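Local coordinates for protein cellulase (Xanthomonas axonopodis pv. citri, PDB 5HOS) that probably hydrolyses internal beta-1,4-glucosidic bonds of cellulose and related glucans, as an endo-beta-1,4-glucanase of glycoside hydrolase family 5, at residues Gly65-Thr70 / Ile332-Ala337; Leu95-Val100 / Ile144-Asp149; Asp113-Ala118 / Leu156-Tyr161; Ser175-Arg180 / Arg218-Arg223. One frame throughout, in Å; residues are numbered along the deposited sequence.

Contact 1 (Gly65-Thr70 / Ile332-Ala337)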
loop_
_atom_site.group_PDB
_atom_site.type_symbol
_atom_site.label_atom_id
_atom_site.label_comp_id
_atom_site.label_asym_id
_atom_site.label_seq_id
_atom_site.Cartn_x
_atom_site.Cartn_y
_atom_site.Cartn_z
ATOM N N GLY A 65 8.652 13.940 11.630
ATOM C CA GLY A 65 9.856 14.771 11.782
ATOM C C GLY A 65 10.783 14.693 10.571
ATOM O O GLY A 65 11.515 15.636 10.284
ATOM N N LYS A 66 10.737 13.566 9.856
ATOM C CA LYS A 66 11.441 13.402 8.576
ATOM C C LYS A 66 10.624 13.867 7.363
ATOM O O LYS A 66 10.966 13.535 6.227
ATOM C CB LYS A 66 11.870 11.941 8.401
ATOM C CG LYS A 66 12.844 11.457 9.462
ATOM C CD LYS A 66 14.230 12.064 9.273
ATOM C CE LYS A 66 14.903 12.369 10.592
ATOM N NZ LYS A 66 16.206 13.044 10.339
ATOM N N HIS A 67 9.566 14.645 7.614
ATOM C CA HIS A 67 8.743 15.305 6.589
ATOM C C HIS A 67 7.822 14.375 5.797
ATOM O O HIS A 67 7.312 14.766 4.747
ATOM C CB HIS A 67 9.603 16.162 5.655
ATOM C CG HIS A 67 10.620 16.976 6.379
ATOM N ND1 HIS A 67 10.277 18.025 7.202
ATOM C CD2 HIS A 67 11.964 16.861 6.452
ATOM C CE1 HIS A 67 11.369 18.542 7.730
ATOM N NE2 HIS A 67 12.407 17.853 7.292
ATOM N N MET A 68 7.580 13.168 6.313
ATOM C CA MET A 68 6.592 12.265 5.720
ATOM C C MET A 68 5.236 12.611 6.289
ATOM O O MET A 68 5.131 12.974 7.460
ATOM C CB MET A 68 6.931 10.809 6.031
ATOM C CG MET A 68 8.065 10.307 5.179
ATOM S SD MET A 68 8.703 8.735 5.737
ATOM C CE MET A 68 9.905 8.424 4.440
ATOM N N ASN A 69 4.202 12.505 5.461
ATOM C CA ASN A 69 2.836 12.734 5.921
ATOM C C ASN A 69 1.918 11.515 5.854
ATOM O O ASN A 69 0.730 11.647 6.098
ATOM C CB ASN A 69 2.206 13.917 5.171
ATOM C CG ASN A 69 1.897 13.601 3.714
ATOM O OD1 ASN A 69 2.298 12.570 3.191
ATOM N ND2 ASN A 69 1.175 14.497 3.057
ATOM N N THR A 70 2.454 10.337 5.540
ATOM C CA THR A 70 1.623 9.149 5.311
ATOM C C THR A 70 2.253 7.898 5.914
ATOM O O THR A 70 3.453 7.696 5.818
ATOM C CB THR A 70 1.383 8.945 3.799
ATOM O OG1 THR A 70 0.770 10.125 3.256
ATOM C CG2 THR A 70 0.478 7.750 3.520
ATOM N N ILE A 332 17.923 10.377 1.538
ATOM C CA ILE A 332 17.264 10.628 0.251
ATOM C C ILE A 332 15.752 10.789 0.409
ATOM O O ILE A 332 15.167 11.699 -0.181
ATOM C CB ILE A 332 17.569 9.497 -0.757
ATOM C CG1 ILE A 332 19.084 9.406 -1.000
ATOM C CG2 ILE A 332 16.816 9.728 -2.072
ATOM C CD1 ILE A 332 19.554 8.103 -1.617
ATOM N N LEU A 333 15.122 9.906 1.186
ATOM C CA LEU A 333 13.657 9.928 1.340
ATOM C C LEU A 333 13.154 11.204 2.001
ATOM O O LEU A 333 12.120 11.745 1.594
ATOM C CB LEU A 333 13.165 8.717 2.133
ATOM C CG LEU A 333 13.365 7.352 1.476
ATOM C CD1 LEU A 333 13.195 6.232 2.494
ATOM C CD2 LEU A 333 12.405 7.166 0.302
ATOM N N SER A 334 13.890 11.685 3.006
ATOM C CA SER A 334 13.448 12.836 3.789
ATOM C C SER A 334 13.358 14.139 2.974
ATOM O O SER A 334 12.304 14.774 2.980
ATOM C CB SER A 334 14.298 13.004 5.059
ATOM O OG SER A 334 13.787 14.042 5.871
ATOM N N PRO A 335 14.438 14.537 2.261
ATOM C CA PRO A 335 14.303 15.758 1.441
ATOM C C PRO A 335 13.261 15.646 0.314
ATOM O O PRO A 335 12.622 16.643 -0.025
ATOM C CB PRO A 335 15.717 15.997 0.880
ATOM C CG PRO A 335 16.509 14.775 1.186
ATOM C CD PRO A 335 15.831 14.048 2.307
ATOM N N ARG A 336 13.086 14.452 -0.248
ATOM C CA ARG A 336 12.060 14.229 -1.276
ATOM C C ARG A 336 10.654 14.347 -0.681
ATOM O O ARG A 336 9.773 14.980 -1.273
ATOM C CB ARG A 336 12.261 12.870 -1.953
ATOM C CG ARG A 336 13.551 12.775 -2.756
ATOM C CD ARG A 336 13.455 13.540 -4.066
ATOM N NE ARG A 336 14.671 13.402 -4.869
ATOM C CZ ARG A 336 14.869 13.968 -6.060
ATOM N NH1 ARG A 336 16.019 13.770 -6.696
ATOM N NH2 ARG A 336 13.931 14.731 -6.622
ATOM N N ALA A 337 10.459 13.761 0.498
ATOM C CA ALA A 337 9.207 13.923 1.241
ATOM C C ALA A 337 8.929 15.392 1.563
ATOM O O ALA A 337 7.800 15.857 1.416
ATOM C CB ALA A 337 9.223 13.091 2.520
#

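Contact 2 (Leu95-Val100 / Ile144-Asp149)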
loop_
_atom_site.group_PDB
_atom_site.type_symbol
_atom_site.label_atom_id
_atom_site.label_comp_id
_atom_site.label_asym_id
_atom_site.label_seq_id
_atom_site.Cartn_x
_atom_site.Cartn_y
_atom_site.Cartn_z
ATOM N N LEU A 95 -7.532 -1.079 17.711
ATOM C CA LEU A 95 -6.112 -0.892 17.371
ATOM C C LEU A 95 -5.927 -0.011 16.147
ATOM O O LEU A 95 -5.070 0.855 16.143
ATOM C CB LEU A 95 -5.385 -2.225 17.175
ATOM C CG LEU A 95 -5.114 -2.949 18.489
ATOM C CD1 LEU A 95 -4.904 -4.439 18.254
ATOM C CD2 LEU A 95 -3.924 -2.328 19.206
ATOM N N ILE A 96 -6.741 -0.226 15.123
ATOM C CA ILE A 96 -6.673 0.599 13.910
ATOM C C ILE A 96 -7.116 2.025 14.243
ATOM O O ILE A 96 -6.490 2.973 13.798
ATOM C CB ILE A 96 -7.483 -0.001 12.737
ATOM C CG1 ILE A 96 -6.894 -1.364 12.341
ATOM C CG2 ILE A 96 -7.465 0.927 11.523
ATOM C CD1 ILE A 96 -7.798 -2.200 11.454
ATOM N N ARG A 97 -8.168 2.179 15.044
ATOM C CA ARG A 97 -8.580 3.525 15.490
ATOM C C ARG A 97 -7.470 4.255 16.246
ATOM O O ARG A 97 -7.300 5.461 16.088
ATOM C CB ARG A 97 -9.828 3.475 16.360
ATOM C CG ARG A 97 -11.116 3.203 15.617
ATOM C CD ARG A 97 -12.297 3.505 16.522
ATOM N NE ARG A 97 -13.539 2.941 16.011
ATOM C CZ ARG A 97 -14.230 3.411 14.974
ATOM N NH1 ARG A 97 -13.817 4.471 14.286
ATOM N NH2 ARG A 97 -15.350 2.801 14.612
ATOM N N GLN A 98 -6.718 3.524 17.064
ATOM C CA GLN A 98 -5.585 4.108 17.779
ATOM C C GLN A 98 -4.467 4.530 16.818
ATOM O O GLN A 98 -3.836 5.567 17.022
ATOM C CB GLN A 98 -5.007 3.126 18.801
ATOM C CG GLN A 98 -4.054 3.778 19.801
ATOM C CD GLN A 98 -4.750 4.786 20.716
ATOM O OE1 GLN A 98 -5.819 4.515 21.253
ATOM N NE2 GLN A 98 -4.137 5.950 20.904
ATOM N N ALA A 99 -4.195 3.696 15.815
ATOM C CA ALA A 99 -3.207 4.005 14.786
ATOM C C ALA A 99 -3.581 5.284 14.049
ATOM O O ALA A 99 -2.738 6.155 13.871
ATOM C CB ALA A 99 -3.053 2.848 13.802
ATOM N N VAL A 100 -4.848 5.400 13.658
ATOM C CA VAL A 100 -5.352 6.619 13.004
ATOM C C VAL A 100 -5.203 7.840 13.923
ATOM O O VAL A 100 -4.756 8.899 13.474
ATOM C CB VAL A 100 -6.815 6.448 12.519
ATOM C CG1 VAL A 100 -7.407 7.766 12.031
ATOM C CG2 VAL A 100 -6.889 5.412 11.404
ATOM N N ILE A 144 -17.863 2.276 6.852
ATOM C CA ILE A 144 -18.727 2.829 7.897
ATOM C C ILE A 144 -17.892 3.283 9.101
ATOM O O ILE A 144 -18.097 4.380 9.605
ATOM C CB ILE A 144 -19.851 1.837 8.312
ATOM C CG1 ILE A 144 -20.857 1.689 7.157
ATOM C CG2 ILE A 144 -20.574 2.312 9.574
ATOM C CD1 ILE A 144 -21.749 0.464 7.236
ATOM N N ALA A 145 -16.961 2.439 9.543
ATOM C CA ALA A 145 -16.142 2.739 10.716
ATOM C C ALA A 145 -15.313 4.013 10.569
ATOM O O ALA A 145 -15.131 4.729 11.546
ATOM C CB ALA A 145 -15.229 1.567 11.050
ATOM N N PHE A 146 -14.827 4.285 9.355
ATOM C CA PHE A 146 -13.983 5.448 9.076
ATOM C C PHE A 146 -14.599 6.392 8.068
ATOM O O PHE A 146 -13.872 7.092 7.359
ATOM C CB PHE A 146 -12.607 4.978 8.623
ATOM C CG PHE A 146 -11.878 4.233 9.692
ATOM C CD1 PHE A 146 -11.337 4.921 10.779
ATOM C CD2 PHE A 146 -11.777 2.853 9.651
ATOM C CE1 PHE A 146 -10.694 4.243 11.793
ATOM C CE2 PHE A 146 -11.126 2.172 10.665
ATOM C CZ PHE A 146 -10.590 2.868 11.732
ATOM N N LYS A 147 -15.934 6.437 8.058
ATOM C CA LYS A 147 -16.711 7.149 7.025
ATOM C C LYS A 147 -16.301 8.599 6.879
ATOM O O LYS A 147 -16.501 9.408 7.784
ATOM C CB LYS A 147 -18.214 7.076 7.314
ATOM C CG LYS A 147 -19.077 7.745 6.236
ATOM C CD LYS A 147 -20.561 7.529 6.488
ATOM C CE LYS A 147 -21.404 8.437 5.609
ATOM N NZ LYS A 147 -22.849 8.077 5.708
ATOM N N SER A 148 -15.712 8.897 5.732
ATOM C CA SER A 148 -15.369 10.248 5.316
ATOM C C SER A 148 -14.374 10.962 6.241
ATOM O O SER A 148 -14.296 12.182 6.252
ATOM C CB SER A 148 -16.642 11.083 5.118
ATOM O OG SER A 148 -17.500 10.454 4.199
ATOM N N ASP A 149 -13.594 10.190 6.986
ATOM C CA ASP A 149 -12.537 10.727 7.801
ATOM C C ASP A 149 -11.371 10.966 6.852
ATOM O O ASP A 149 -10.773 10.024 6.348
ATOM C CB ASP A 149 -12.177 9.726 8.898
ATOM C CG ASP A 149 -11.086 10.230 9.830
ATOM O OD1 ASP A 149 -10.264 11.062 9.416
ATOM O OD2 ASP A 149 -11.045 9.774 10.994
#

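Contact 3 (Asp113-Ala118 / Leu156-Tyr161)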
loop_
_atom_site.group_PDB
_atom_site.type_symbol
_atom_site.label_atom_id
_atom_site.label_comp_id
_atom_site.label_asym_id
_atom_site.label_seq_id
_atom_site.Cartn_x
_atom_site.Cartn_y
_atom_site.Cartn_z
ATOM N N ASP A 113 -4.316 -0.901 4.858
ATOM C CA ASP A 113 -3.954 -1.854 3.793
ATOM C C ASP A 113 -4.382 -3.240 4.236
ATOM O O ASP A 113 -3.764 -3.830 5.122
ATOM C CB ASP A 113 -2.430 -1.769 3.513
ATOM C CG ASP A 113 -1.806 -3.085 3.006
ATOM O OD1 ASP A 113 -2.462 -3.867 2.283
ATOM O OD2 ASP A 113 -0.623 -3.323 3.346
ATOM N N VAL A 114 -5.427 -3.761 3.604
ATOM C CA VAL A 114 -5.871 -5.131 3.850
ATOM C C VAL A 114 -4.845 -6.003 3.119
ATOM O O VAL A 114 -4.876 -6.116 1.893
ATOM C CB VAL A 114 -7.304 -5.371 3.336
ATOM C CG1 VAL A 114 -7.729 -6.817 3.562
ATOM C CG2 VAL A 114 -8.273 -4.414 4.026
ATOM N N HIS A 115 -3.935 -6.596 3.896
ATOM C CA HIS A 115 -2.679 -7.129 3.377
ATOM C C HIS A 115 -2.800 -8.614 3.094
ATOM O O HIS A 115 -2.112 -9.433 3.698
ATOM C CB HIS A 115 -1.535 -6.823 4.353
ATOM C CG HIS A 115 -0.168 -6.876 3.736
ATOM N ND1 HIS A 115 0.426 -5.783 3.145
ATOM C CD2 HIS A 115 0.738 -7.879 3.657
ATOM C CE1 HIS A 115 1.630 -6.111 2.717
ATOM N NE2 HIS A 115 1.842 -7.379 3.012
ATOM N N ASN A 116 -3.661 -8.947 2.134
ATOM C CA ASN A 116 -4.180 -10.312 1.998
ATOM C C ASN A 116 -4.041 -11.051 0.663
ATOM O O ASN A 116 -4.492 -12.184 0.556
ATOM C CB ASN A 116 -5.631 -10.332 2.472
ATOM C CG ASN A 116 -5.725 -10.673 3.930
ATOM O OD1 ASN A 116 -5.391 -9.847 4.781
ATOM N ND2 ASN A 116 -6.110 -11.916 4.235
ATOM N N TYR A 117 -3.416 -10.436 -0.338
ATOM C CA TYR A 117 -3.145 -11.118 -1.608
ATOM C C TYR A 117 -4.420 -11.695 -2.252
ATOM O O TYR A 117 -4.376 -12.713 -2.931
ATOM C CB TYR A 117 -2.054 -12.188 -1.411
ATOM C CG TYR A 117 -0.819 -11.649 -0.735
ATOM C CD1 TYR A 117 0.185 -11.036 -1.472
ATOM C CD2 TYR A 117 -0.673 -11.705 0.654
ATOM C CE1 TYR A 117 1.311 -10.511 -0.855
ATOM C CE2 TYR A 117 0.447 -11.180 1.282
ATOM C CZ TYR A 117 1.442 -10.593 0.520
ATOM O OH TYR A 117 2.557 -10.071 1.130
ATOM N N ALA A 118 -5.538 -10.995 -2.043
ATOM C CA ALA A 118 -6.872 -11.372 -2.526
ATOM C C ALA A 118 -7.355 -12.739 -2.023
ATOM O O ALA A 118 -8.130 -13.413 -2.698
ATOM C CB ALA A 118 -6.950 -11.276 -4.049
ATOM N N LEU A 156 -7.594 -1.113 -0.767
ATOM C CA LEU A 156 -8.502 -2.259 -0.988
ATOM C C LEU A 156 -7.883 -3.634 -0.738
ATOM O O LEU A 156 -8.480 -4.469 -0.063
ATOM C CB LEU A 156 -9.072 -2.240 -2.401
ATOM C CG LEU A 156 -10.008 -1.097 -2.798
ATOM C CD1 LEU A 156 -10.466 -1.357 -4.226
ATOM C CD2 LEU A 156 -11.188 -0.995 -1.849
ATOM N N MET A 157 -6.704 -3.871 -1.293
ATOM C CA MET A 157 -6.079 -5.192 -1.179
ATOM C C MET A 157 -4.616 -5.152 -1.546
ATOM O O MET A 157 -4.270 -4.642 -2.593
ATOM C CB MET A 157 -6.774 -6.186 -2.127
ATOM C CG MET A 157 -6.254 -7.627 -2.049
ATOM S SD MET A 157 -6.352 -8.309 -0.386
ATOM C CE MET A 157 -8.092 -8.130 -0.018
ATOM N N ASN A 158 -3.766 -5.766 -0.732
ATOM C CA ASN A 158 -2.370 -5.890 -1.109
ATOM C C ASN A 158 -2.157 -7.006 -2.135
ATOM O O ASN A 158 -2.507 -8.151 -1.867
ATOM C CB ASN A 158 -1.505 -6.217 0.097
ATOM C CG ASN A 158 -0.039 -6.139 -0.223
ATOM O OD1 ASN A 158 0.458 -5.082 -0.582
ATOM N ND2 ASN A 158 0.673 -7.258 -0.087
ATOM N N GLU A 159 -1.562 -6.658 -3.272
ATOM C CA GLU A 159 -1.031 -7.616 -4.252
ATOM C C GLU A 159 -1.901 -8.849 -4.558
ATOM O O GLU A 159 -1.485 -9.982 -4.296
ATOM C CB GLU A 159 0.385 -8.050 -3.828
ATOM C CG GLU A 159 1.363 -6.876 -3.767
ATOM C CD GLU A 159 2.826 -7.274 -3.631
ATOM O OE1 GLU A 159 3.131 -8.478 -3.575
ATOM O OE2 GLU A 159 3.686 -6.358 -3.581
ATOM N N PRO A 160 -3.103 -8.640 -5.132
ATOM C CA PRO A 160 -3.802 -9.779 -5.751
ATOM C C PRO A 160 -2.873 -10.464 -6.749
ATOM O O PRO A 160 -2.163 -9.762 -7.470
ATOM C CB PRO A 160 -4.978 -9.127 -6.493
ATOM C CG PRO A 160 -5.088 -7.739 -5.967
ATOM C CD PRO A 160 -3.723 -7.347 -5.487
ATOM N N TYR A 161 -2.817 -11.796 -6.775
ATOM C CA TYR A 161 -1.881 -12.464 -7.714
ATOM C C TYR A 161 -2.285 -13.759 -8.407
ATOM O O TYR A 161 -1.763 -14.036 -9.489
ATOM C CB TYR A 161 -0.512 -12.666 -7.076
ATOM C CG TYR A 161 -0.432 -13.784 -6.068
ATOM C CD1 TYR A 161 -0.712 -13.552 -4.726
ATOM C CD2 TYR A 161 -0.045 -15.066 -6.450
ATOM C CE1 TYR A 161 -0.620 -14.580 -3.797
ATOM C CE2 TYR A 161 0.044 -16.099 -5.532
ATOM C CZ TYR A 161 -0.234 -15.841 -4.206
ATOM O OH TYR A 161 -0.158 -16.846 -3.290
HETATM O O HOH W 1 -4.394 -13.683 -5.535
#

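Contact 4 (Ser175-Arg180 / Arg218-Arg223). With SO4 (sulfate ion), chain B.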
loop_
_atom_site.group_PDB
_atom_site.type_symbol
_atom_site.label_atom_id
_atom_site.label_comp_id
_atom_site.label_asym_id
_atom_site.label_seq_id
_atom_site.Cartn_x
_atom_site.Cartn_y
_atom_site.Cartn_z
ATOM N N SER A 175 -16.279 -3.742 -4.645
ATOM C CA SER A 175 -15.932 -3.165 -3.345
ATOM C C SER A 175 -15.934 -1.627 -3.387
ATOM O O SER A 175 -16.369 -0.990 -2.428
ATOM C CB SER A 175 -14.593 -3.713 -2.828
ATOM O OG SER A 175 -13.516 -3.266 -3.632
ATOM N N ILE A 176 -15.480 -1.037 -4.494
ATOM C CA ILE A 176 -15.541 0.429 -4.676
ATOM C C ILE A 176 -16.996 0.901 -4.605
ATOM O O ILE A 176 -17.322 1.841 -3.870
ATOM C CB ILE A 176 -14.904 0.873 -6.013
ATOM C CG1 ILE A 176 -13.382 0.666 -5.984
ATOM C CG2 ILE A 176 -15.227 2.326 -6.356
ATOM C CD1 ILE A 176 -12.749 0.603 -7.358
ATOM N N ASP A 177 -17.865 0.236 -5.354
ATOM C CA ASP A 177 -19.295 0.590 -5.352
ATOM C C ASP A 177 -19.911 0.465 -3.950
ATOM O O ASP A 177 -20.691 1.330 -3.518
ATOM C CB ASP A 177 -20.079 -0.258 -6.367
ATOM C CG ASP A 177 -19.744 0.085 -7.820
ATOM O OD1 ASP A 177 -19.046 1.090 -8.093
ATOM O OD2 ASP A 177 -20.196 -0.661 -8.711
ATOM N N THR A 178 -19.545 -0.602 -3.240
ATOM C CA THR A 178 -20.011 -0.834 -1.874
ATOM C C THR A 178 -19.577 0.283 -0.930
ATOM O O THR A 178 -20.377 0.788 -0.148
ATOM C CB THR A 178 -19.489 -2.187 -1.358
ATOM O OG1 THR A 178 -19.974 -3.231 -2.214
ATOM C CG2 THR A 178 -19.936 -2.443 0.069
ATOM N N ILE A 179 -18.306 0.665 -1.023
ATOM C CA ILE A 179 -17.778 1.755 -0.227
ATOM C C ILE A 179 -18.574 3.033 -0.478
ATOM O O ILE A 179 -18.985 3.695 0.475
ATOM C CB ILE A 179 -16.272 1.972 -0.474
ATOM C CG1 ILE A 179 -15.494 0.803 0.144
ATOM C CG2 ILE A 179 -15.788 3.281 0.144
ATOM C CD1 ILE A 179 -14.073 0.673 -0.352
ATOM N N ARG A 180 -18.797 3.361 -1.744
ATOM C CA ARG A 180 -19.515 4.596 -2.093
ATOM C C ARG A 180 -20.972 4.571 -1.681
ATOM O O ARG A 180 -21.535 5.619 -1.327
ATOM C CB ARG A 180 -19.373 4.931 -3.590
ATOM C CG ARG A 180 -17.955 5.257 -4.056
ATOM C CD ARG A 180 -17.147 6.052 -3.038
ATOM N NE ARG A 180 -15.856 6.475 -3.569
ATOM C CZ ARG A 180 -14.847 6.921 -2.827
ATOM N NH1 ARG A 180 -14.969 7.031 -1.500
ATOM N NH2 ARG A 180 -13.702 7.253 -3.411
ATOM N N ARG A 218 -14.144 2.324 -12.507
ATOM C CA ARG A 218 -14.844 3.571 -12.248
ATOM C C ARG A 218 -15.066 3.726 -10.735
ATOM O O ARG A 218 -15.014 2.751 -9.962
ATOM C CB ARG A 218 -16.169 3.600 -13.012
ATOM C CG ARG A 218 -16.022 3.567 -14.533
ATOM C CD ARG A 218 -15.440 4.855 -15.123
ATOM N NE ARG A 218 -15.169 4.743 -16.568
ATOM C CZ ARG A 218 -14.020 4.339 -17.130
ATOM N NH1 ARG A 218 -12.959 3.988 -16.402
ATOM N NH2 ARG A 218 -13.926 4.287 -18.458
ATOM N N ASP A 219 -15.262 4.964 -10.320
ATOM C CA ASP A 219 -15.551 5.295 -8.933
ATOM C C ASP A 219 -16.751 6.228 -8.953
ATOM O O ASP A 219 -16.639 7.320 -9.505
ATOM C CB ASP A 219 -14.344 6.003 -8.302
ATOM C CG ASP A 219 -14.574 6.409 -6.851
ATOM O OD1 ASP A 219 -15.705 6.278 -6.322
ATOM O OD2 ASP A 219 -13.603 6.890 -6.222
ATOM N N PRO A 220 -17.884 5.827 -8.334
ATOM C CA PRO A 220 -19.049 6.742 -8.253
ATOM C C PRO A 220 -18.792 8.157 -7.698
ATOM O O PRO A 220 -19.545 9.073 -8.040
ATOM C CB PRO A 220 -20.027 5.987 -7.348
ATOM C CG PRO A 220 -19.722 4.548 -7.614
ATOM C CD PRO A 220 -18.220 4.486 -7.813
ATOM N N LEU A 221 -17.772 8.336 -6.853
ATOM C CA LEU A 221 -17.375 9.673 -6.363
ATOM C C LEU A 221 -16.079 10.216 -6.988
ATOM O O LEU A 221 -15.641 11.303 -6.650
ATOM C CB LEU A 221 -17.244 9.671 -4.830
ATOM C CG LEU A 221 -18.472 9.306 -3.984
ATOM C CD1 LEU A 221 -18.186 9.541 -2.509
ATOM C CD2 LEU A 221 -19.714 10.090 -4.383
ATOM N N ASN A 222 -15.476 9.473 -7.905
ATOM C CA ASN A 222 -14.258 9.891 -8.587
ATOM C C ASN A 222 -13.140 10.386 -7.651
ATOM O O ASN A 222 -12.582 11.452 -7.848
ATOM C CB ASN A 222 -14.586 10.940 -9.653
ATOM C CG ASN A 222 -13.500 11.059 -10.710
ATOM O OD1 ASN A 222 -12.667 10.161 -10.878
ATOM N ND2 ASN A 222 -13.504 12.165 -11.430
ATOM N N ARG A 223 -12.818 9.587 -6.633
ATOM C CA ARG A 223 -11.722 9.906 -5.725
ATOM C C ARG A 223 -10.926 8.650 -5.404
ATOM O O ARG A 223 -11.102 8.029 -4.348
ATOM C CB ARG A 223 -12.223 10.564 -4.443
ATOM C CG ARG A 223 -11.093 11.292 -3.729
ATOM C CD ARG A 223 -11.372 11.530 -2.263
ATOM N NE ARG A 223 -10.189 12.054 -1.584
ATOM C CZ ARG A 223 -10.127 12.328 -0.283
ATOM N NH1 ARG A 223 -11.186 12.141 0.508
ATOM N NH2 ARG A 223 -8.997 12.797 0.235
HETATM S S SO4 B . -6.786 13.155 -2.971
HETATM O O1 SO4 B . -7.929 12.472 -3.630
HETATM O O2 SO4 B . -7.032 14.615 -2.967
HETATM O O3 SO4 B . -6.653 12.673 -1.586
HETATM O O4 SO4 B . -5.548 12.900 -3.734
#

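Contact 1 (Gly65-Thr70 / Ile332-Ala337)
The polar part of this contact is carried by S334 and K66: the hydroxyl of S334, on the last helix 330-341, donates from OG to K66 O at 2.9 Å. It arrives from above the carbonyl plane rather than along a lone pair. The K66 oxygen also has S334 CA at 3.5 Å, in a CH...O contact, so one residue meets it through both side chain and backbone. The serine OG has a second neighbour, lying close to the ring plane of H67 at its edge, 3.4 Å from CD2. K66 carries its own NZ away to a salt bridge with D326.

A337 points its CB at the loop, where the methyl makes a van der Waals contact with the carbonyl oxygen H67 O at 3.4 Å. The apolar pairs lie deeper. The same A337 CB is 4.0 Å from M68 CG, and M68 runs extended beyond CG (chi2 168°), which takes its CE past the alanine to L333 CB at 4.0 Å. Behind them A337 rests on A30 and W301, and M68 on V32, all strand residues of the barrel.

H67, with a phi of 73°, is the C-prime residue of a Schellman motif that ends helix 57-65. The helix stops here, and S334 supplies a donor to K66 O just past its end, while T341 OG1 lies within hydrogen-bonding range of both H67 O and A337 O.

Contact 2 (Leu95-Val100 / Ile144-Asp149)
R97 reaches across from helix 90-105 to the end of helix 132-145, crossing F146 at a slant on its way to the carbonyl of A145. From CB its CG is set beside the backbone N (chi1 -74°), and this CG lies against the phenyl ring, 3.9 Å from F146 CZ. The chain then stays extended through CD to NE. Its CZ ends 5.2 Å from the centroid of the F146 ring, with guanidinium and ring planes 46° apart, a long cation-pi contact that can be at most weakly attractive. At the tip, NH1 donates to A145 O at 3.0 Å with an N-H...O angle of 155°, and NH2 lies 3.8 Å from A145 CB. A145 is the final helical residue before F146, so the positive group probably also gains from the partial negative charge of a helix C-terminus.

The F146 ring meets three side chains of helix 90-105. Besides R97, I96 puts CG2 3.7 Å from F146 CZ, crossing it at about a right angle, while V100 CG2 lies 4.0 Å from F146 CE1. Past the ring the chain folds back in a type II turn, closed by D149 N to F146 O. D149 then brings OD2 near V100 CG1 and forms a salt bridge with K104, a second tie to helix 90-105.

The two helices are neighbours on the outside of the barrel. F146 and V100 both pack on V152 of strand 152-155, F146 also on F154, and I96 on I75 of strand 70-75.

Contact 3 (Asp113-Ala118 / Leu156-Tyr161)
The amide of N158 lies stacked over one face of the H115 imidazole, the planes 12° apart, with N158 ND2 3.2 Å from H115 CE1 and offset toward the rim. At the ring edge, H115 ND1 donates to D113 OD2 at 2.7 Å, in the ring plane and on the syn lone pair, which fixes the rotation of the imidazole. The Y117 ring stands steeply to the same amide, 78° between planes, while the Y161 ring turns its edge to Y117 CB.

N158, E159 and P160 form the Asn-Glu-Pro motif of family 5, at the C-terminal end of the fourth strand of a (beta/alpha)8 barrel. In this family its glutamate is the acid/base, so E159 probably plays that part; it touches E271 on strand 267-273 and bonds H229. N158 OD1 accepts from R72, which leaves ND2 beside the two rings.

The end of strand 109-114 is joined to the loop after strand 152-155 by N158 N to V114 O at 2.9 Å. M157 bends its chain back to offer SD to A118 N, a weak bond of 3.3 Å. Farther out, one water donates to Y117 O and accepts from Y161 N, each at 2.8 Å.

Contact 4 (Ser175-Arg180 / Arg218-Arg223)
R180 grips D219 side-on, each of two nitrogens taking its own oxygen: NE to OD1 and NH2 to OD2, both 2.8 Å. Both bonds are nearly straight, lie in the guanidinium plane and use syn lone pairs, and the two flat groups are only 12° from coplanar. Each carboxylate oxygen has a second donor, which comes from well above the carboxylate plane: L221 N reaches D219 OD1 at 3.0 Å, making an Asx turn, and R223 N reaches D219 OD2 at 2.8 Å. Four bonds thus fix the rotation of the carboxylate, two in the guanidinium plane and two from well above its own, and the aspartate in turn organises its own type I turn, D219 to N222.

Around this pair the packing is mostly van der Waals. L221 lays its CB over one face of the guanidinium, with its CG 3.6 Å from R180 CD, and P220 CD meets R180 CG at 3.8 Å. A bend at chi2 (-37°) carries the arginine past the proline to the carboxylate. On the preceding helical turn I176 CG2 sits 3.6 Å from R218 O. The remaining arginine nitrogen, NH1, is bonded to the carbonyls of A184 and N186.

Beyond the turn, R223 extends away to a sulfate, probably from the crystallisation liquor, donating from NE and NH2; K28, Y29 and R266 bind the same ion. The contact joins helix 165-181 to the loop leading into strand 224-231, with I176 on V190 and R180 on I188 of strand 188-191 beneath.

In the fold
Contact 3 lies deepest, its centre about 9 Å from the centre of the chain, where the Asn-Glu-Pro motif and E271 mark the probable active site. The centres of contacts 1, 2 and 4 lie about 17 to 18 Å from the chain centre, among the helices and loops around the barrel. Contacts 3 and 4 touch: L156 packs on helix 165-181, its CD1 3.6 Å from S175 OG and its CD2 3.7 Å from I179 CD1. Contact 2 stays about 8 Å from contact 3 between nearest atoms, but helix 90-105 leads into strand 109-114, which carries D113. Contact 1 encloses the others along the chain, bringing the last helix against the loop after helix 57-65.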